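Local coordinates for protein exported gluconolactonase (Xanthomonas campestris pv. campestris, PDB 3DR2) that hydrolyses gluconolactone to gluconate in glucose secondary metabolism, working as a calcium-binding, six-bladed beta-propeller that forms a dimer, at residues I144-P149 with S179-M184; A29-D34 with W251-S256; V60-D63 with R68-G71. One frame throughout, in Å; residues are numbered along the deposited sequence.

Contact 1 of 3, residues I144-P149 with S179-M184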
loop_
_atom_site.group_PDB
_atom_site.type_symbol
_atom_site.label_atom_id
_atom_site.label_comp_id
_atom_site.label_asym_id
_atom_site.label_seq_id
_atom_site.Cartn_x
_atom_site.Cartn_y
_atom_site.Cartn_z
ATOM N N ILE A 144 18.084 -21.740 -7.312
ATOM C CA ILE A 144 16.902 -20.888 -7.210
ATOM C C ILE A 144 16.486 -20.503 -8.627
ATOM O O ILE A 144 17.282 -19.941 -9.379
ATOM C CB ILE A 144 17.202 -19.593 -6.417
ATOM C CG1 ILE A 144 17.545 -19.937 -4.971
ATOM C CG2 ILE A 144 16.001 -18.644 -6.468
ATOM C CD1 ILE A 144 18.063 -18.766 -4.184
ATOM N N TRP A 145 15.245 -20.823 -8.988
ATOM C CA TRP A 145 14.712 -20.496 -10.308
ATOM C C TRP A 145 13.714 -19.361 -10.140
ATOM O O TRP A 145 12.923 -19.370 -9.202
ATOM C CB TRP A 145 13.975 -21.692 -10.912
ATOM C CG TRP A 145 14.841 -22.852 -11.291
ATOM C CD1 TRP A 145 15.543 -23.670 -10.453
ATOM C CD2 TRP A 145 15.062 -23.345 -12.614
ATOM N NE1 TRP A 145 16.189 -24.650 -11.179
ATOM C CE2 TRP A 145 15.910 -24.471 -12.507
ATOM C CE3 TRP A 145 14.626 -22.945 -13.884
ATOM C CZ2 TRP A 145 16.328 -25.200 -13.624
ATOM C CZ3 TRP A 145 15.042 -23.672 -14.994
ATOM C CH2 TRP A 145 15.886 -24.788 -14.853
ATOM N N PHE A 146 13.731 -18.393 -11.045
ATOM C CA PHE A 146 12.792 -17.284 -10.920
ATOM C C PHE A 146 12.417 -16.650 -12.249
ATOM O O PHE A 146 13.093 -16.845 -13.256
ATOM C CB PHE A 146 13.365 -16.231 -9.965
ATOM C CG PHE A 146 14.594 -15.520 -10.485
ATOM C CD1 PHE A 146 14.475 -14.333 -11.201
ATOM C CD2 PHE A 146 15.869 -16.007 -10.204
ATOM C CE1 PHE A 146 15.604 -13.632 -11.627
ATOM C CE2 PHE A 146 17.008 -15.318 -10.624
ATOM C CZ PHE A 146 16.875 -14.124 -11.336
ATOM N N THR A 147 11.311 -15.908 -12.240
ATOM C CA THR A 147 10.813 -15.223 -13.426
ATOM C C THR A 147 11.160 -13.741 -13.328
ATOM O O THR A 147 11.163 -13.159 -12.238
ATOM C CB THR A 147 9.290 -15.358 -13.541
ATOM O OG1 THR A 147 8.677 -14.884 -12.329
ATOM C CG2 THR A 147 8.906 -16.807 -13.772
ATOM N N ASP A 148 11.435 -13.125 -14.472
ATOM C CA ASP A 148 11.812 -11.724 -14.481
ATOM C C ASP A 148 11.002 -10.811 -15.409
ATOM O O ASP A 148 11.541 -10.231 -16.347
ATOM C CB ASP A 148 13.303 -11.602 -14.823
ATOM C CG ASP A 148 13.857 -10.227 -14.521
ATOM O OD1 ASP A 148 14.723 -9.743 -15.282
ATOM O OD2 ASP A 148 13.434 -9.626 -13.515
ATOM N N PRO A 149 9.692 -10.675 -15.161
ATOM C CA PRO A 149 8.873 -9.805 -16.006
ATOM C C PRO A 149 9.155 -8.365 -15.568
ATOM O O PRO A 149 9.786 -8.145 -14.533
ATOM C CB PRO A 149 7.455 -10.253 -15.673
ATOM C CG PRO A 149 7.563 -10.523 -14.203
ATOM C CD PRO A 149 8.882 -11.282 -14.089
ATOM N N SER A 179 27.825 -19.627 -8.951
ATOM C CA SER A 179 26.858 -19.248 -9.976
ATOM C C SER A 179 27.557 -19.362 -11.345
ATOM O O SER A 179 28.281 -20.328 -11.576
ATOM C CB SER A 179 26.353 -17.832 -9.674
ATOM O OG SER A 179 25.685 -17.789 -8.417
ATOM N N PRO A 180 27.350 -18.418 -12.279
ATOM C CA PRO A 180 26.554 -17.188 -12.341
ATOM C C PRO A 180 25.131 -17.478 -12.797
ATOM O O PRO A 180 24.763 -18.637 -13.020
ATOM C CB PRO A 180 27.313 -16.329 -13.355
ATOM C CG PRO A 180 28.708 -16.897 -13.331
ATOM C CD PRO A 180 28.410 -18.365 -13.300
ATOM N N LEU A 181 24.344 -16.417 -12.937
ATOM C CA LEU A 181 22.964 -16.537 -13.384
ATOM C C LEU A 181 22.925 -17.203 -14.750
ATOM O O LEU A 181 23.786 -16.958 -15.593
ATOM C CB LEU A 181 22.313 -15.158 -13.497
ATOM C CG LEU A 181 21.403 -14.679 -12.368
ATOM C CD1 LEU A 181 20.784 -13.350 -12.753
ATOM C CD2 LEU A 181 20.318 -15.715 -12.112
ATOM N N GLN A 182 21.917 -18.039 -14.961
ATOM C CA GLN A 182 21.742 -18.735 -16.228
ATOM C C GLN A 182 20.417 -18.330 -16.855
ATOM O O GLN A 182 19.354 -18.533 -16.265
ATOM C CB GLN A 182 21.730 -20.245 -16.007
ATOM C CG GLN A 182 23.009 -20.825 -15.447
ATOM C CD GLN A 182 22.766 -22.160 -14.777
ATOM O OE1 GLN A 182 22.160 -22.225 -13.709
ATOM N NE2 GLN A 182 23.225 -23.232 -15.403
ATOM N N ARG A 183 20.491 -17.746 -18.044
ATOM C CA ARG A 183 19.305 -17.337 -18.789
ATOM C C ARG A 183 18.796 -18.630 -19.415
ATOM O O ARG A 183 19.402 -19.160 -20.351
ATOM C CB ARG A 183 19.714 -16.325 -19.854
ATOM C CG ARG A 183 18.619 -15.840 -20.780
ATOM C CD ARG A 183 19.223 -14.845 -21.750
ATOM N NE ARG A 183 18.322 -14.449 -22.822
ATOM C CZ ARG A 183 18.652 -13.576 -23.769
ATOM N NH1 ARG A 183 19.855 -13.020 -23.758
ATOM N NH2 ARG A 183 17.789 -13.267 -24.730
ATOM N N MET A 184 17.680 -19.136 -18.900
ATOM C CA MET A 184 17.135 -20.405 -19.365
ATOM C C MET A 184 16.082 -20.335 -20.465
ATOM O O MET A 184 15.910 -21.290 -21.231
ATOM C CB MET A 184 16.578 -21.173 -18.167
ATOM C CG MET A 184 17.508 -21.174 -16.961
ATOM S SD MET A 184 19.161 -21.834 -17.319
ATOM C CE MET A 184 18.687 -23.344 -18.108
#

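Contact 2 of 3, residues A29-D34 with W251-S256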
loop_
_atom_site.group_PDB
_atom_site.type_symbol
_atom_site.label_atom_id
_atom_site.label_comp_id
_atom_site.label_asym_id
_atom_site.label_seq_id
_atom_site.Cartn_x
_atom_site.Cartn_y
_atom_site.Cartn_z
ATOM N N ALA A 29 -12.652 -34.514 -5.857
ATOM C CA ALA A 29 -13.752 -34.417 -4.905
ATOM C C ALA A 29 -13.358 -35.161 -3.635
ATOM O O ALA A 29 -13.723 -34.762 -2.534
ATOM C CB ALA A 29 -15.016 -35.026 -5.494
ATOM N N ALA A 30 -12.609 -36.246 -3.799
ATOM C CA ALA A 30 -12.160 -37.042 -2.664
ATOM C C ALA A 30 -11.093 -36.278 -1.882
ATOM O O ALA A 30 -11.103 -36.258 -0.650
ATOM C CB ALA A 30 -11.601 -38.369 -3.149
ATOM N N ARG A 31 -10.177 -35.647 -2.608
ATOM C CA ARG A 31 -9.102 -34.868 -1.997
ATOM C C ARG A 31 -9.638 -33.728 -1.127
ATOM O O ARG A 31 -9.141 -33.484 -0.025
ATOM C CB ARG A 31 -8.202 -34.286 -3.093
ATOM C CG ARG A 31 -7.031 -33.453 -2.582
ATOM C CD ARG A 31 -5.920 -34.329 -2.027
ATOM N NE ARG A 31 -5.328 -35.169 -3.065
ATOM C CZ ARG A 31 -4.516 -34.724 -4.024
ATOM N NH1 ARG A 31 -4.032 -35.564 -4.930
ATOM N NH2 ARG A 31 -4.172 -33.446 -4.069
ATOM N N LEU A 32 -10.658 -33.036 -1.630
ATOM C CA LEU A 32 -11.251 -31.902 -0.923
ATOM C C LEU A 32 -12.312 -32.240 0.114
ATOM O O LEU A 32 -12.416 -31.561 1.132
ATOM C CB LEU A 32 -11.859 -30.918 -1.924
ATOM C CG LEU A 32 -10.926 -30.323 -2.979
ATOM C CD1 LEU A 32 -11.634 -29.190 -3.698
ATOM C CD2 LEU A 32 -9.666 -29.809 -2.314
ATOM N N GLY A 33 -13.104 -33.276 -0.135
ATOM C CA GLY A 33 -14.156 -33.611 0.808
ATOM C C GLY A 33 -15.077 -32.410 0.943
ATOM O O GLY A 33 -15.384 -31.754 -0.050
ATOM N N ASP A 34 -15.504 -32.105 2.166
ATOM C CA ASP A 34 -16.392 -30.970 2.403
ATOM C C ASP A 34 -15.644 -29.712 2.859
ATOM O O ASP A 34 -16.217 -28.839 3.513
ATOM C CB ASP A 34 -17.447 -31.342 3.450
ATOM C CG ASP A 34 -18.455 -32.355 2.931
ATOM O OD1 ASP A 34 -18.036 -33.431 2.453
ATOM O OD2 ASP A 34 -19.672 -32.076 3.004
ATOM N N TRP A 251 -0.581 -32.753 -9.707
ATOM C CA TRP A 251 -1.643 -31.818 -10.052
ATOM C C TRP A 251 -1.125 -30.403 -9.882
ATOM O O TRP A 251 -0.361 -30.117 -8.961
ATOM C CB TRP A 251 -2.856 -31.995 -9.143
ATOM C CG TRP A 251 -3.608 -33.266 -9.329
ATOM C CD1 TRP A 251 -3.361 -34.249 -10.246
ATOM C CD2 TRP A 251 -4.734 -33.700 -8.565
ATOM N NE1 TRP A 251 -4.268 -35.274 -10.096
ATOM C CE2 TRP A 251 -5.122 -34.962 -9.071
ATOM C CE3 TRP A 251 -5.455 -33.146 -7.499
ATOM C CZ2 TRP A 251 -6.201 -35.678 -8.545
ATOM C CZ3 TRP A 251 -6.529 -33.857 -6.976
ATOM C CH2 TRP A 251 -6.890 -35.112 -7.501
ATOM N N LEU A 252 -1.554 -29.519 -10.771
ATOM C CA LEU A 252 -1.143 -28.127 -10.715
ATOM C C LEU A 252 -2.330 -27.281 -10.257
ATOM O O LEU A 252 -3.378 -27.249 -10.907
ATOM C CB LEU A 252 -0.642 -27.676 -12.094
ATOM C CG LEU A 252 0.004 -26.291 -12.193
ATOM C CD1 LEU A 252 0.924 -26.240 -13.395
ATOM C CD2 LEU A 252 -1.063 -25.216 -12.285
ATOM N N TRP A 253 -2.161 -26.623 -9.114
ATOM C CA TRP A 253 -3.189 -25.763 -8.531
ATOM C C TRP A 253 -2.783 -24.340 -8.870
ATOM O O TRP A 253 -1.766 -23.840 -8.378
ATOM C CB TRP A 253 -3.244 -25.954 -7.011
ATOM C CG TRP A 253 -3.485 -27.388 -6.587
ATOM C CD1 TRP A 253 -2.731 -28.478 -6.919
ATOM C CD2 TRP A 253 -4.554 -27.878 -5.767
ATOM N NE1 TRP A 253 -3.264 -29.615 -6.360
ATOM C CE2 TRP A 253 -4.384 -29.278 -5.648
ATOM C CE3 TRP A 253 -5.642 -27.271 -5.121
ATOM C CZ2 TRP A 253 -5.261 -30.085 -4.907
ATOM C CZ3 TRP A 253 -6.517 -28.075 -4.381
ATOM C CH2 TRP A 253 -6.318 -29.468 -4.284
ATOM N N SER A 254 -3.589 -23.686 -9.698
ATOM C CA SER A 254 -3.277 -22.339 -10.151
ATOM C C SER A 254 -4.264 -21.255 -9.779
ATOM O O SER A 254 -5.474 -21.474 -9.732
ATOM C CB SER A 254 -3.125 -22.343 -11.671
ATOM O OG SER A 254 -2.926 -21.034 -12.164
ATOM N N SER A 255 -3.732 -20.067 -9.532
ATOM C CA SER A 255 -4.569 -18.923 -9.218
ATOM C C SER A 255 -5.260 -18.495 -10.512
ATOM O O SER A 255 -4.854 -18.894 -11.608
ATOM C CB SER A 255 -3.709 -17.766 -8.703
ATOM O OG SER A 255 -2.774 -17.363 -9.698
ATOM N N SER A 256 -6.314 -17.703 -10.372
ATOM C CA SER A 256 -7.061 -17.166 -11.503
ATOM C C SER A 256 -7.913 -16.017 -10.974
ATOM O O SER A 256 -7.914 -15.740 -9.773
ATOM C CB SER A 256 -7.945 -18.238 -12.155
ATOM O OG SER A 256 -9.009 -18.623 -11.304
#

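Contact 3 of 3, residues V60-D63 with R68-G71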
loop_
_atom_site.group_PDB
_atom_site.type_symbol
_atom_site.label_atom_id
_atom_site.label_comp_id
_atom_site.label_asym_id
_atom_site.label_seq_id
_atom_site.Cartn_x
_atom_site.Cartn_y
_atom_site.Cartn_z
ATOM N N VAL A 60 4.600 -17.822 5.189
ATOM C CA VAL A 60 5.198 -16.535 4.853
ATOM C C VAL A 60 4.618 -15.996 3.545
ATOM O O VAL A 60 4.507 -16.735 2.577
ATOM C CB VAL A 60 6.722 -16.697 4.656
ATOM C CG1 VAL A 60 7.337 -15.370 4.253
ATOM C CG2 VAL A 60 7.366 -17.240 5.929
ATOM N N TRP A 61 4.235 -14.727 3.503
ATOM C CA TRP A 61 3.732 -14.172 2.252
ATOM C C TRP A 61 3.966 -12.670 2.240
ATOM O O TRP A 61 4.257 -12.081 3.279
ATOM C CB TRP A 61 2.257 -14.547 2.037
ATOM C CG TRP A 61 1.225 -13.630 2.599
ATOM C CD1 TRP A 61 0.487 -12.722 1.908
ATOM C CD2 TRP A 61 0.758 -13.583 3.954
ATOM N NE1 TRP A 61 -0.421 -12.112 2.740
ATOM C CE2 TRP A 61 -0.276 -12.622 4.004
ATOM C CE3 TRP A 61 1.108 -14.262 5.129
ATOM C CZ2 TRP A 61 -0.964 -12.319 5.185
ATOM C CZ3 TRP A 61 0.425 -13.960 6.303
ATOM C CH2 TRP A 61 -0.601 -12.996 6.321
ATOM N N SER A 62 3.877 -12.057 1.066
ATOM C CA SER A 62 4.135 -10.628 0.950
ATOM C C SER A 62 2.925 -9.742 0.765
ATOM O O SER A 62 1.944 -10.137 0.155
ATOM C CB SER A 62 5.039 -10.346 -0.259
ATOM O OG SER A 62 6.254 -11.049 -0.185
ATOM N N ASP A 63 3.004 -8.535 1.312
ATOM C CA ASP A 63 1.978 -7.542 1.042
ATOM C C ASP A 63 2.840 -6.639 0.161
ATOM O O ASP A 63 3.542 -5.765 0.657
ATOM C CB ASP A 63 1.532 -6.771 2.277
ATOM C CG ASP A 63 0.506 -5.697 1.936
ATOM O OD1 ASP A 63 -0.052 -5.065 2.854
ATOM O OD2 ASP A 63 0.254 -5.484 0.727
ATOM N N ARG A 68 5.700 -5.215 3.036
ATOM C CA ARG A 68 5.949 -6.064 4.191
ATOM C C ARG A 68 5.933 -7.520 3.775
ATOM O O ARG A 68 5.319 -7.877 2.775
ATOM C CB ARG A 68 4.852 -5.884 5.243
ATOM C CG ARG A 68 4.954 -4.648 6.113
ATOM C CD ARG A 68 3.748 -4.601 7.037
ATOM N NE ARG A 68 3.914 -3.675 8.150
ATOM C CZ ARG A 68 2.900 -3.073 8.764
ATOM N NH1 ARG A 68 1.662 -3.292 8.363
ATOM N NH2 ARG A 68 3.121 -2.270 9.793
ATOM N N VAL A 69 6.628 -8.348 4.549
ATOM C CA VAL A 69 6.612 -9.791 4.360
ATOM C C VAL A 69 6.013 -10.222 5.699
ATOM O O VAL A 69 6.591 -9.951 6.758
ATOM C CB VAL A 69 8.013 -10.397 4.203
ATOM C CG1 VAL A 69 7.925 -11.908 4.334
ATOM C CG2 VAL A 69 8.585 -10.043 2.835
ATOM N N LEU A 70 4.846 -10.855 5.646
ATOM C CA LEU A 70 4.121 -11.280 6.844
ATOM C C LEU A 70 4.272 -12.762 7.137
ATOM O O LEU A 70 4.618 -13.547 6.256
ATOM C CB LEU A 70 2.638 -10.955 6.671
ATOM C CG LEU A 70 2.363 -9.497 6.291
ATOM C CD1 LEU A 70 0.917 -9.327 5.872
ATOM C CD2 LEU A 70 2.703 -8.598 7.477
ATOM N N GLY A 71 3.990 -13.133 8.385
ATOM C CA GLY A 71 4.082 -14.520 8.788
ATOM C C GLY A 71 2.862 -14.958 9.581
ATOM O O GLY A 71 2.560 -14.396 10.636
HETATM O O HOH W 1 0.942 -4.658 5.335
#

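Contact 1 of 3, residues I144-P149 with S179-M184
Thr147 OG1 is held by the backbone O of Asn191 and the backbone N of Asp135, next to Phe146, which with Trp145 reaches Leu181 and Met184. No hydrogen bond joins 144-149 to 179-184. The strand 169-174 runs between them in the sheet, and even the closest CA atoms, those of Trp145 and Gln182, are 9.4 Å apart. Contact is therefore made by side chains reaching past the intervening strand. Phe146 has CG between its backbone N and carbonyl carbon (chi1 67°), and the far end of its ring meets one methyl branch of Leu181. CE2 of Phe146 is 3.7 Å from CD2 of Leu181, and CZ of Phe146 is 3.9 Å from the same CD2, which puts the methyl by the CE2-CZ end of the ring. The two side chains cross at about a right angle. Tyr172 on the middle strand touches both of them, its ring inclined at about 25° to that of Phe146. Trp145 and Met184 form a separate pair, where CZ3 at the outer rim of the indole comes 4.0 Å from Met184 CG. With CG anti to the carbonyl carbon (chi1 -45°) and further bends at chi2 and chi3, the Met184 chain crosses the indole at about a right angle, and CG rather than the sulfur does the touching. The indole also meets Trp222 and Phe195 edge-to-face. Nearby, Asp148 OD1 and OD2 accept from the backbone N of Asn131 and Ser132. Apolar packing across a four-stranded antiparallel sheet, with Trp145 packing on the next sheet and Leu181 on Val122 and Tyr125 of strand 122-125, is the arrangement of one blade in a six-bladed beta-propeller.

Contact 2 of 3, residues A29-D34 with W251-S256
Arg31 bends twice along its chain, at chi2 (76°) and chi3 (64°), and this double bend lays its guanidinium on the indole of Trp251, whose ring reaches out from the opposite direction. The two planes are inclined by only 18°, and Arg31 CZ lies 4.2 Å from the centroid of the six-membered ring of Trp251, giving an off-centre cation-pi stack. CZ3 of Trp251 is 3.7 Å from NH1 of Arg31, so the overlap is at the rim of the ring. The other nitrogen, NH2 of Arg31, comes to the edge of Trp253, 3.6 Å from its CZ2. Leu32 approaches that same edge through CD2, 3.9 Å from Trp253 CH2. Asp247 holds the polar side together: its OD1 takes a salt bridge from Arg31 NH2 and a hydrogen bond from Trp253 NE1, and its OD2 accepts from the backbone N of Trp251. One carboxylate thus joins the guanidinium, the Trp253 indole and the backbone of Trp251. Leu32 also rests on Leu304, and Trp253 meets Phe284 edge-to-face. Helix 26-32, whose backbone turns away at Gly33 with positive phi, is in this way packed against Trp251 and strand 252-254, in a blade of the six-bladed beta-propeller.

Contact 3 of 3, residues V60-D63 with R68-G71
Residues 60-63 and 68-71 belong to the two strands, 58-63 and 68-73, of a beta hairpin inside a propeller blade, with Trp61 lying against Leu70. CB of Leu70 stands over one face of the Trp61 ring, 3.8 Å from the centroid of its six-membered part, a CH-pi contact. CD1 of Leu70 reaches CZ2 of Trp61 at 3.6 Å. The backbones form two antiparallel hydrogen-bonded pairs, Trp61 with Leu70 and Asp63 with Arg68. The shorter link of the first pair, Leu70 N to Trp61 O, is 2.7 Å; in the second pair, Asp63 N to Arg68 O is 2.8 Å and bends little (171°). On the other face of the sheet Val60 CG1 and Val69 CG1 touch at 3.5 Å, and Ser62 OG is held by Asn89 O and Asn91 ND2. Further out, Asp63 OD2 accepts from the backbone N of Trp46 and of Thr45, fixing the carboxylate. Arg68 forms a salt bridge with Asp83 and gives hydrogen bonds to Pro156 O and Gly159 O of the second subunit, so the hairpin reaches the dimer interface. Between Asp63 and Arg68, whose charged atoms do not meet, a water donates to Asp63 OD1 at 2.7 Å and accepts a weak bond from Arg68 NH1 at 3.4 Å.

The strand segments of the three contacts belong to three different sheets, and contact 2 adds a helix to one of them. The centres of contacts 1 and 2 are about 29 Å apart, on opposite sides of the centre of the chain, while contact 3 lies about 23 Å from contact 1 and 24 Å from contact 2, centre to centre. In sequence, contacts 1 and 3 fall inside the loop closed by contact 2. A residue of each contact's segments adjoins a calcium ligand: Thr147 is backbone hydrogen-bonded to Asn134, Ser62 likewise to Glu48, and Ser255 packs on Asp242. Side chains of Trp145 and Trp253 lie about 10 Å, and that of Arg68 about 5 Å, from a bound calcium ion, not necessarily the same one.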